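Local structure of pili retraction protein PilT (Thermus thermophilus, 5FL3) at residues A[24-30]-A[101-107]; A[267-271]-A[301-305]; A[278-282]-A[339-345]. The protein probably binds and hydrolyses ATP as a P-loop ATPase of the type II/IV secretion family, and is thought to power retraction of type IV pili. All coordinates share one frame; numbering follows the deposited sequence.

Overall arrangement
Contact 1 lies in the six-stranded antiparallel sheet of the N-terminal part, whereas contacts 2 and 3 sit on the P-loop ATPase sheet and share strand 270-280, contact 2 at its start and contact 3 at its end. None of the touching residues of contact 1 is exposed and six are buried; contacts 2 and 3 mix buried leucines or isoleucine with exposed surface residues. Contact 1 is a ladder of backbone bonds; in contact 2 an arginine binds backbone carbonyls beside a leucine-alanine patch; contact 3 has one backbone bond, a leucine-isoleucine contact and several carbon-to-oxygen touches. Ser25 in contact 1 and Leu278 in contact 3 meet ADP; contact 2, across the chain's centre from contact 1, is remote.

Contact 1 (A[24-30]-A[101-107]); sequences ASDIHLQ and FGLVMRV
The carbonyl oxygen of Met105 draws two hydrogens from the facing strand: the N-H of Ile27, nearly straight and in the carbonyl plane with N and O 2.7 Å apart, and more loosely the CA-H of Asp26. These strands run antiparallel in the middle of the six-stranded N-terminal sheet, a region described as PAS-like in PilT relatives. Met105 N returns a bond to Ile27 O, and Leu29 and Leu103 repeat the exchange further along. Where the ladder ends, Val107 N reaches Ser25 O at 3.1 Å from above the carbonyl plane; the side chain of Ser25 touches ADP, and its OG is hydrogen-bonded to Arg38 O.

One face of the sheet is apolar. Leu29 and Leu103 run alongside each other, with their CB atoms 3.8 Å apart, and Ile59 of helix 53-63 packs on both. Ile27 and Met105 meet on this face too, CB to CB at 4.1 Å.

The other face is more polar. Asp26 turns its OD2 to the CG of Arg106, whose guanidinium goes elsewhere, to a salt bridge with Glu173 and to Ile172 O. Gln30 bends at CB-CG (chi2 -68°), which folds its amide back over Gly102, and OE1 shares a water with Phe101 O. Replacing Gln30 with an alanine would probably leave that water without one of its two acceptors and uncover the CA of Gly102.

Val104 has CG1 anti to its nitrogen (chi1 178°), over a face of the His28 ring in a CH-pi contact, 4.3 Å from the centroid, while CG2 rests 3.9 Å from CD2 of His28.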
# COMPACT_ATOMS: atom_id res chain seq x y z
N ALA A 24 15.58 -7.43 -1.19
CA ALA A 24 14.66 -8.20 -0.36
C ALA A 24 13.75 -7.27 0.41
O ALA A 24 14.22 -6.40 1.12
CB ALA A 24 15.43 -9.10 0.61
N SER A 25 12.45 -7.49 0.27
CA SER A 25 11.47 -6.81 1.09
C SER A 25 11.32 -7.51 2.44
O SER A 25 11.02 -6.88 3.46
CB SER A 25 10.14 -6.76 0.37
OG SER A 25 9.79 -8.06 -0.04
N ASP A 26 11.53 -8.83 2.44
CA ASP A 26 11.28 -9.66 3.62
C ASP A 26 12.31 -10.77 3.70
O ASP A 26 12.67 -11.38 2.67
CB ASP A 26 9.87 -10.26 3.59
CG ASP A 26 8.77 -9.21 3.46
OD1 ASP A 26 8.38 -8.86 2.31
OD2 ASP A 26 8.29 -8.75 4.51
N ILE A 27 12.79 -11.02 4.91
CA ILE A 27 13.72 -12.11 5.16
C ILE A 27 13.11 -13.14 6.12
O ILE A 27 12.69 -12.81 7.24
CB ILE A 27 15.06 -11.58 5.74
CG1 ILE A 27 15.72 -10.61 4.77
CG2 ILE A 27 15.99 -12.74 6.08
CD1 ILE A 27 16.75 -9.73 5.42
N HIS A 28 13.06 -14.38 5.66
CA HIS A 28 12.56 -15.48 6.46
C HIS A 28 13.70 -16.40 6.92
O HIS A 28 14.42 -16.97 6.10
CB HIS A 28 11.52 -16.27 5.66
CG HIS A 28 10.25 -15.51 5.43
ND1 HIS A 28 10.17 -14.42 4.59
CD2 HIS A 28 9.01 -15.66 5.95
CE1 HIS A 28 8.94 -13.95 4.58
NE2 HIS A 28 8.21 -14.69 5.39
N LEU A 29 13.86 -16.52 8.23
CA LEU A 29 14.83 -17.42 8.86
C LEU A 29 14.11 -18.50 9.70
O LEU A 29 13.69 -18.25 10.84
CB LEU A 29 15.81 -16.61 9.72
CG LEU A 29 16.58 -15.57 8.87
CD1 LEU A 29 17.61 -14.78 9.66
CD2 LEU A 29 17.24 -16.25 7.67
N GLN A 30 13.96 -19.68 9.11
CA GLN A 30 13.18 -20.76 9.71
C GLN A 30 13.95 -22.08 9.69
O GLN A 30 14.55 -22.43 8.68
CB GLN A 30 11.86 -20.94 8.97
CG GLN A 30 10.93 -19.76 8.97
CD GLN A 30 10.35 -19.45 10.35
OE1 GLN A 30 10.59 -20.18 11.32
NE2 GLN A 30 9.57 -18.38 10.45
N PHE A 101 13.08 -21.64 17.28
CA PHE A 101 12.91 -20.22 16.99
C PHE A 101 12.77 -20.00 15.49
O PHE A 101 13.33 -20.75 14.67
CB PHE A 101 14.06 -19.37 17.53
CG PHE A 101 13.97 -19.11 19.01
CD1 PHE A 101 12.85 -18.48 19.55
CD2 PHE A 101 14.98 -19.50 19.87
CE1 PHE A 101 12.75 -18.24 20.92
CE2 PHE A 101 14.89 -19.25 21.25
CZ PHE A 101 13.77 -18.62 21.77
N GLY A 102 11.99 -18.98 15.15
CA GLY A 102 11.86 -18.51 13.79
C GLY A 102 12.06 -17.01 13.77
O GLY A 102 11.94 -16.34 14.79
N LEU A 103 12.35 -16.47 12.60
CA LEU A 103 12.64 -15.06 12.50
C LEU A 103 12.13 -14.52 11.18
O LEU A 103 12.41 -15.07 10.10
CB LEU A 103 14.14 -14.83 12.63
CG LEU A 103 14.65 -13.52 13.23
CD1 LEU A 103 14.04 -13.29 14.58
CD2 LEU A 103 16.18 -13.53 13.31
N VAL A 104 11.34 -13.45 11.24
CA VAL A 104 10.89 -12.80 10.03
C VAL A 104 11.26 -11.33 10.12
O VAL A 104 10.83 -10.63 11.03
CB VAL A 104 9.38 -12.94 9.79
CG1 VAL A 104 9.00 -12.17 8.54
CG2 VAL A 104 8.99 -14.41 9.64
N MET A 105 12.10 -10.89 9.19
CA MET A 105 12.60 -9.53 9.21
C MET A 105 12.04 -8.76 8.03
O MET A 105 12.13 -9.22 6.88
CB MET A 105 14.12 -9.55 9.16
CG MET A 105 14.69 -10.55 10.11
SD MET A 105 16.49 -10.50 10.13
CE MET A 105 16.79 -8.78 10.52
N ARG A 106 11.43 -7.60 8.30
CA ARG A 106 10.96 -6.72 7.22
C ARG A 106 11.86 -5.49 7.04
O ARG A 106 12.20 -4.81 8.02
CB ARG A 106 9.52 -6.28 7.48
CG ARG A 106 8.97 -5.33 6.43
CD ARG A 106 7.53 -4.97 6.76
NE ARG A 106 7.43 -4.51 8.15
CZ ARG A 106 7.65 -3.26 8.54
NH1 ARG A 106 7.98 -2.33 7.64
NH2 ARG A 106 7.54 -2.93 9.83
N VAL A 107 12.25 -5.20 5.81
CA VAL A 107 13.06 -4.00 5.59
C VAL A 107 12.18 -2.75 5.57
O VAL A 107 11.22 -2.70 4.81
CB VAL A 107 13.85 -4.07 4.28
CG1 VAL A 107 14.77 -2.83 4.13
CG2 VAL A 107 14.66 -5.37 4.21
O HOH W 1 12.12 -21.86 12.74

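Contact 2 (A[267-271]-A[301-305]); sequences AESLL and RELLK
Arg301 stretches from its helix across the last turn of helix 259-269, its chain extended from CG to NE, and presents the edge of its guanidinium to the carbonyl of Ala267. NE donates to Ala267 O at 2.9 Å; the oxygen lies almost in the guanidinium plane, 3° out of it, and the donor in turn lies in the carbonyl plane. The bond is bent, with an angle of 135° at the hydrogen. Further out, NH2 makes a weak bond to Leu270 O, set obliquely to the guanidinium. Two carbonyls on either side of the helix end are thus met by one side chain, and its positive charge probably suits the negative end of the helix dipole. Leu271 follows the arginine chain and brings CD2 within 4.0 Å of NH2.

The rest of the contact is apolar. Leu270 and Leu304 meet nearly perpendicular, touching through their CD2 methyls at 3.7 Å. Leu270 has its CG anti to the backbone nitrogen (chi1 -168°), which turns the branched end toward that methyl. The CB of Ala267 points toward the other helix and sits in the angle between Leu304 CB and Lys305 CB, 3.8 Å from each. Ile313 of helix 313-318 also packs on Leu304, and Arg263 NH1 is hydrogen-bonded to Leu304 O.

Leu270 is where the chain leaves helix 259-269 and enters strand 270-280, which runs parallel to strand 134-139. This helix-to-strand passage closes a beta-alpha-beta crossover of the P-loop NTPase sheet, and helix 298-305 packs against the turn.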
# COMPACT_ATOMS: atom_id res chain seq x y z
N ALA A 267 -19.75 10.99 -2.36
CA ALA A 267 -19.68 11.75 -3.61
C ALA A 267 -19.00 13.11 -3.46
O ALA A 267 -18.22 13.52 -4.33
CB ALA A 267 -21.07 11.92 -4.20
N GLU A 268 -19.26 13.82 -2.36
CA GLU A 268 -18.75 15.19 -2.29
C GLU A 268 -17.28 15.24 -1.86
O GLU A 268 -16.53 16.12 -2.31
CB GLU A 268 -19.64 16.05 -1.38
CG GLU A 268 -19.57 15.77 0.12
CD GLU A 268 -20.50 16.70 0.93
OE1 GLU A 268 -20.56 17.92 0.63
OE2 GLU A 268 -21.18 16.20 1.85
N SER A 269 -16.84 14.29 -1.04
CA SER A 269 -15.46 14.28 -0.54
C SER A 269 -14.44 13.41 -1.34
O SER A 269 -13.23 13.55 -1.16
CB SER A 269 -15.45 13.85 0.93
OG SER A 269 -16.31 12.75 1.13
N LEU A 270 -14.91 12.52 -2.22
CA LEU A 270 -13.97 11.72 -3.02
C LEU A 270 -13.23 12.57 -4.05
O LEU A 270 -13.80 13.50 -4.62
CB LEU A 270 -14.71 10.58 -3.73
CG LEU A 270 -13.85 9.49 -4.37
CD1 LEU A 270 -12.88 8.90 -3.35
CD2 LEU A 270 -14.69 8.39 -4.98
N LEU A 271 -11.95 12.25 -4.28
CA LEU A 271 -11.12 12.92 -5.29
C LEU A 271 -10.70 12.00 -6.41
O LEU A 271 -10.64 12.38 -7.58
CB LEU A 271 -9.85 13.47 -4.68
CG LEU A 271 -9.97 14.64 -3.74
CD1 LEU A 271 -8.57 15.13 -3.45
CD2 LEU A 271 -10.79 15.71 -4.39
N ARG A 301 -19.31 12.62 -9.76
CA ARG A 301 -19.94 12.80 -8.46
C ARG A 301 -21.44 12.51 -8.53
O ARG A 301 -22.01 11.94 -7.61
CB ARG A 301 -19.68 14.20 -7.92
CG ARG A 301 -18.25 14.41 -7.50
CD ARG A 301 -18.03 15.69 -6.71
NE ARG A 301 -16.81 15.57 -5.91
CZ ARG A 301 -15.68 16.23 -6.16
NH1 ARG A 301 -15.61 17.09 -7.17
NH2 ARG A 301 -14.62 16.03 -5.38
N GLU A 302 -22.07 12.92 -9.63
CA GLU A 302 -23.47 12.60 -9.88
C GLU A 302 -23.69 11.10 -9.83
O GLU A 302 -24.59 10.62 -9.15
CB GLU A 302 -23.90 13.13 -11.24
CG GLU A 302 -23.76 14.60 -11.38
CD GLU A 302 -24.52 15.33 -10.29
OE1 GLU A 302 -25.58 14.80 -9.86
OE2 GLU A 302 -24.06 16.41 -9.86
N LEU A 303 -22.86 10.38 -10.57
CA LEU A 303 -22.90 8.93 -10.66
C LEU A 303 -22.80 8.27 -9.29
O LEU A 303 -23.53 7.31 -8.99
CB LEU A 303 -21.77 8.44 -11.56
CG LEU A 303 -22.05 8.35 -13.07
CD1 LEU A 303 -23.02 9.42 -13.56
CD2 LEU A 303 -20.73 8.42 -13.82
N LEU A 304 -21.87 8.77 -8.48
CA LEU A 304 -21.69 8.32 -7.11
C LEU A 304 -22.94 8.59 -6.25
O LEU A 304 -23.42 7.72 -5.51
CB LEU A 304 -20.47 9.01 -6.49
CG LEU A 304 -19.07 8.37 -6.56
CD1 LEU A 304 -18.78 7.78 -7.90
CD2 LEU A 304 -18.00 9.40 -6.23
N LYS A 305 -23.46 9.80 -6.36
CA LYS A 305 -24.53 10.23 -5.48
C LYS A 305 -25.85 9.53 -5.83
O LYS A 305 -26.72 9.39 -4.97
CB LYS A 305 -24.65 11.76 -5.54
CG LYS A 305 -25.88 12.34 -4.90
CD LYS A 305 -25.87 13.86 -4.93
CE LYS A 305 -27.21 14.44 -4.42
NZ LYS A 305 -28.43 13.55 -4.59

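Contact 3 (A[278-282]-A[339-345]); sequences LLPKA and GLISLED. With ADP (adenosine-5'-diphosphate), chain B.
Ile341 holds CG1 between its backbone nitrogen and carbonyl carbon (chi1 53°), which leaves CG2 anti to the carbonyl carbon and directed at Leu279, 4.0 Å from its CB. In Leu279 it is CG that stands anti to the carbonyl carbon (chi1 -55°), and CD1 comes 4.1 Å from CD1 of Ile341. The two side chains meet at a slant, and Leu332 of helix 328-337 touches both.

Beyond the strand, Ala282 N donates to Leu340 O at 2.7 Å, approaching from above the carbonyl plane, 53° out of it. The CB of Ala282 rests on the same peptide, and Lys281 adds a CA-H contact to that oxygen. The Pro280 ring lies against the carboxylate of Asp345, CG next to OD2.

Both ends of the 339-345 link are capped: Gly339 closes the preceding helix in a Schellman motif, and Ser342 is the N-cap of the next, its OG accepting from Asp345 N at 2.9 Å. Within the last residues of strand 270-280, Leu278 places CD1 3.5 Å from O4' of ADP and CD2 over a face of the adenine's six-membered ring, forming a wall of the nucleotide pocket of this P-loop ATPase.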
# COMPACT_ATOMS: atom_id res chain seq x y z
N LEU A 278 -0.33 -5.87 -9.29
CA LEU A 278 1.04 -6.04 -9.76
C LEU A 278 1.19 -7.34 -10.54
O LEU A 278 1.07 -8.42 -9.96
CB LEU A 278 2.02 -6.04 -8.59
CG LEU A 278 2.31 -4.67 -8.01
CD1 LEU A 278 3.19 -4.77 -6.78
CD2 LEU A 278 2.96 -3.84 -9.08
N LEU A 279 1.44 -7.23 -11.84
CA LEU A 279 1.52 -8.41 -12.72
C LEU A 279 2.95 -8.72 -13.08
O LEU A 279 3.78 -7.80 -13.20
CB LEU A 279 0.72 -8.19 -14.00
CG LEU A 279 -0.76 -7.82 -13.87
CD1 LEU A 279 -1.47 -8.21 -15.16
CD2 LEU A 279 -1.41 -8.49 -12.70
N PRO A 280 3.27 -10.02 -13.26
CA PRO A 280 4.64 -10.36 -13.63
C PRO A 280 4.98 -9.72 -14.97
O PRO A 280 4.17 -9.76 -15.90
CB PRO A 280 4.64 -11.89 -13.71
CG PRO A 280 3.19 -12.27 -13.82
CD PRO A 280 2.39 -11.20 -13.17
N LYS A 281 6.16 -9.11 -15.04
CA LYS A 281 6.66 -8.49 -16.25
C LYS A 281 6.91 -9.57 -17.33
O LYS A 281 7.31 -10.70 -17.02
CB LYS A 281 7.93 -7.69 -15.95
CG LYS A 281 7.82 -6.23 -16.32
CD LYS A 281 9.17 -5.58 -16.62
CE LYS A 281 9.92 -5.25 -15.35
NZ LYS A 281 11.30 -4.73 -15.64
N ALA A 282 6.64 -9.23 -18.59
CA ALA A 282 6.72 -10.18 -19.70
C ALA A 282 8.13 -10.72 -19.91
O ALA A 282 8.32 -11.93 -20.06
CB ALA A 282 6.20 -9.54 -20.99
N GLY A 339 3.94 -5.02 -24.75
CA GLY A 339 4.82 -6.13 -24.46
C GLY A 339 5.40 -6.11 -23.06
O GLY A 339 6.51 -6.59 -22.84
N LEU A 340 4.64 -5.57 -22.11
CA LEU A 340 5.06 -5.55 -20.71
C LEU A 340 4.46 -6.71 -19.91
O LEU A 340 4.98 -7.10 -18.86
CB LEU A 340 4.70 -4.21 -20.07
CG LEU A 340 5.56 -3.02 -20.54
CD1 LEU A 340 4.96 -1.68 -20.10
CD2 LEU A 340 6.98 -3.16 -20.04
N ILE A 341 3.37 -7.29 -20.43
CA ILE A 341 2.77 -8.48 -19.83
C ILE A 341 2.38 -9.51 -20.91
O ILE A 341 2.16 -9.16 -22.07
CB ILE A 341 1.51 -8.14 -18.99
CG1 ILE A 341 0.51 -7.32 -19.80
CG2 ILE A 341 1.89 -7.39 -17.73
CD1 ILE A 341 -0.81 -7.05 -19.08
N SER A 342 2.29 -10.77 -20.51
CA SER A 342 1.87 -11.82 -21.43
C SER A 342 0.38 -11.73 -21.68
O SER A 342 -0.34 -11.06 -20.95
CB SER A 342 2.21 -13.20 -20.89
OG SER A 342 1.39 -13.50 -19.78
N LEU A 343 -0.08 -12.42 -22.72
CA LEU A 343 -1.50 -12.50 -23.00
C LEU A 343 -2.20 -13.27 -21.89
O LEU A 343 -3.30 -12.92 -21.47
CB LEU A 343 -1.75 -13.16 -24.36
CG LEU A 343 -3.21 -13.42 -24.74
CD1 LEU A 343 -4.01 -12.12 -24.82
CD2 LEU A 343 -3.26 -14.17 -26.04
N GLU A 344 -1.55 -14.33 -21.43
CA GLU A 344 -2.11 -15.16 -20.37
C GLU A 344 -2.34 -14.33 -19.12
O GLU A 344 -3.45 -14.28 -18.58
CB GLU A 344 -1.18 -16.33 -20.08
CG GLU A 344 -1.79 -17.37 -19.15
CD GLU A 344 -0.83 -18.51 -18.83
OE1 GLU A 344 0.38 -18.39 -19.15
OE2 GLU A 344 -1.29 -19.52 -18.24
N ASP A 345 -1.29 -13.67 -18.66
CA ASP A 345 -1.38 -12.79 -17.50
C ASP A 345 -2.38 -11.63 -17.72
O ASP A 345 -3.18 -11.32 -16.82
CB ASP A 345 0.01 -12.26 -17.14
CG ASP A 345 0.89 -13.31 -16.50
OD1 ASP A 345 0.36 -14.36 -16.06
OD2 ASP A 345 2.12 -13.11 -16.44
PB ADP B . 0.75 -3.35 -0.49
O1B ADP B . 0.88 -4.62 0.33
O2B ADP B . -0.42 -3.35 -1.45
O3B ADP B . 0.86 -2.07 0.31
PA ADP B . 3.54 -2.81 -1.17
O1A ADP B . 3.96 -3.36 0.19
O2A ADP B . 3.72 -1.33 -1.51
O3A ADP B . 2.03 -3.32 -1.48
O5' ADP B . 4.31 -3.62 -2.32
C5' ADP B . 4.69 -4.99 -2.20
C4' ADP B . 5.94 -5.18 -3.07
O4' ADP B . 5.69 -4.71 -4.40
C3' ADP B . 7.14 -4.41 -2.53
O3' ADP B . 8.22 -5.34 -2.46
C2' ADP B . 7.40 -3.30 -3.55
O2' ADP B . 8.80 -3.11 -3.82
C1' ADP B . 6.70 -3.77 -4.81
N9 ADP B . 6.06 -2.65 -5.57
C8 ADP B . 5.34 -1.64 -5.03
N7 ADP B . 4.88 -0.78 -5.98
C5 ADP B . 5.32 -1.24 -7.17
C6 ADP B . 5.20 -0.82 -8.59
N6 ADP B . 4.49 0.29 -8.90
N1 ADP B . 5.80 -1.59 -9.54
C2 ADP B . 6.50 -2.71 -9.23
N3 ADP B . 6.65 -3.15 -7.96
C4 ADP B . 6.09 -2.48 -6.91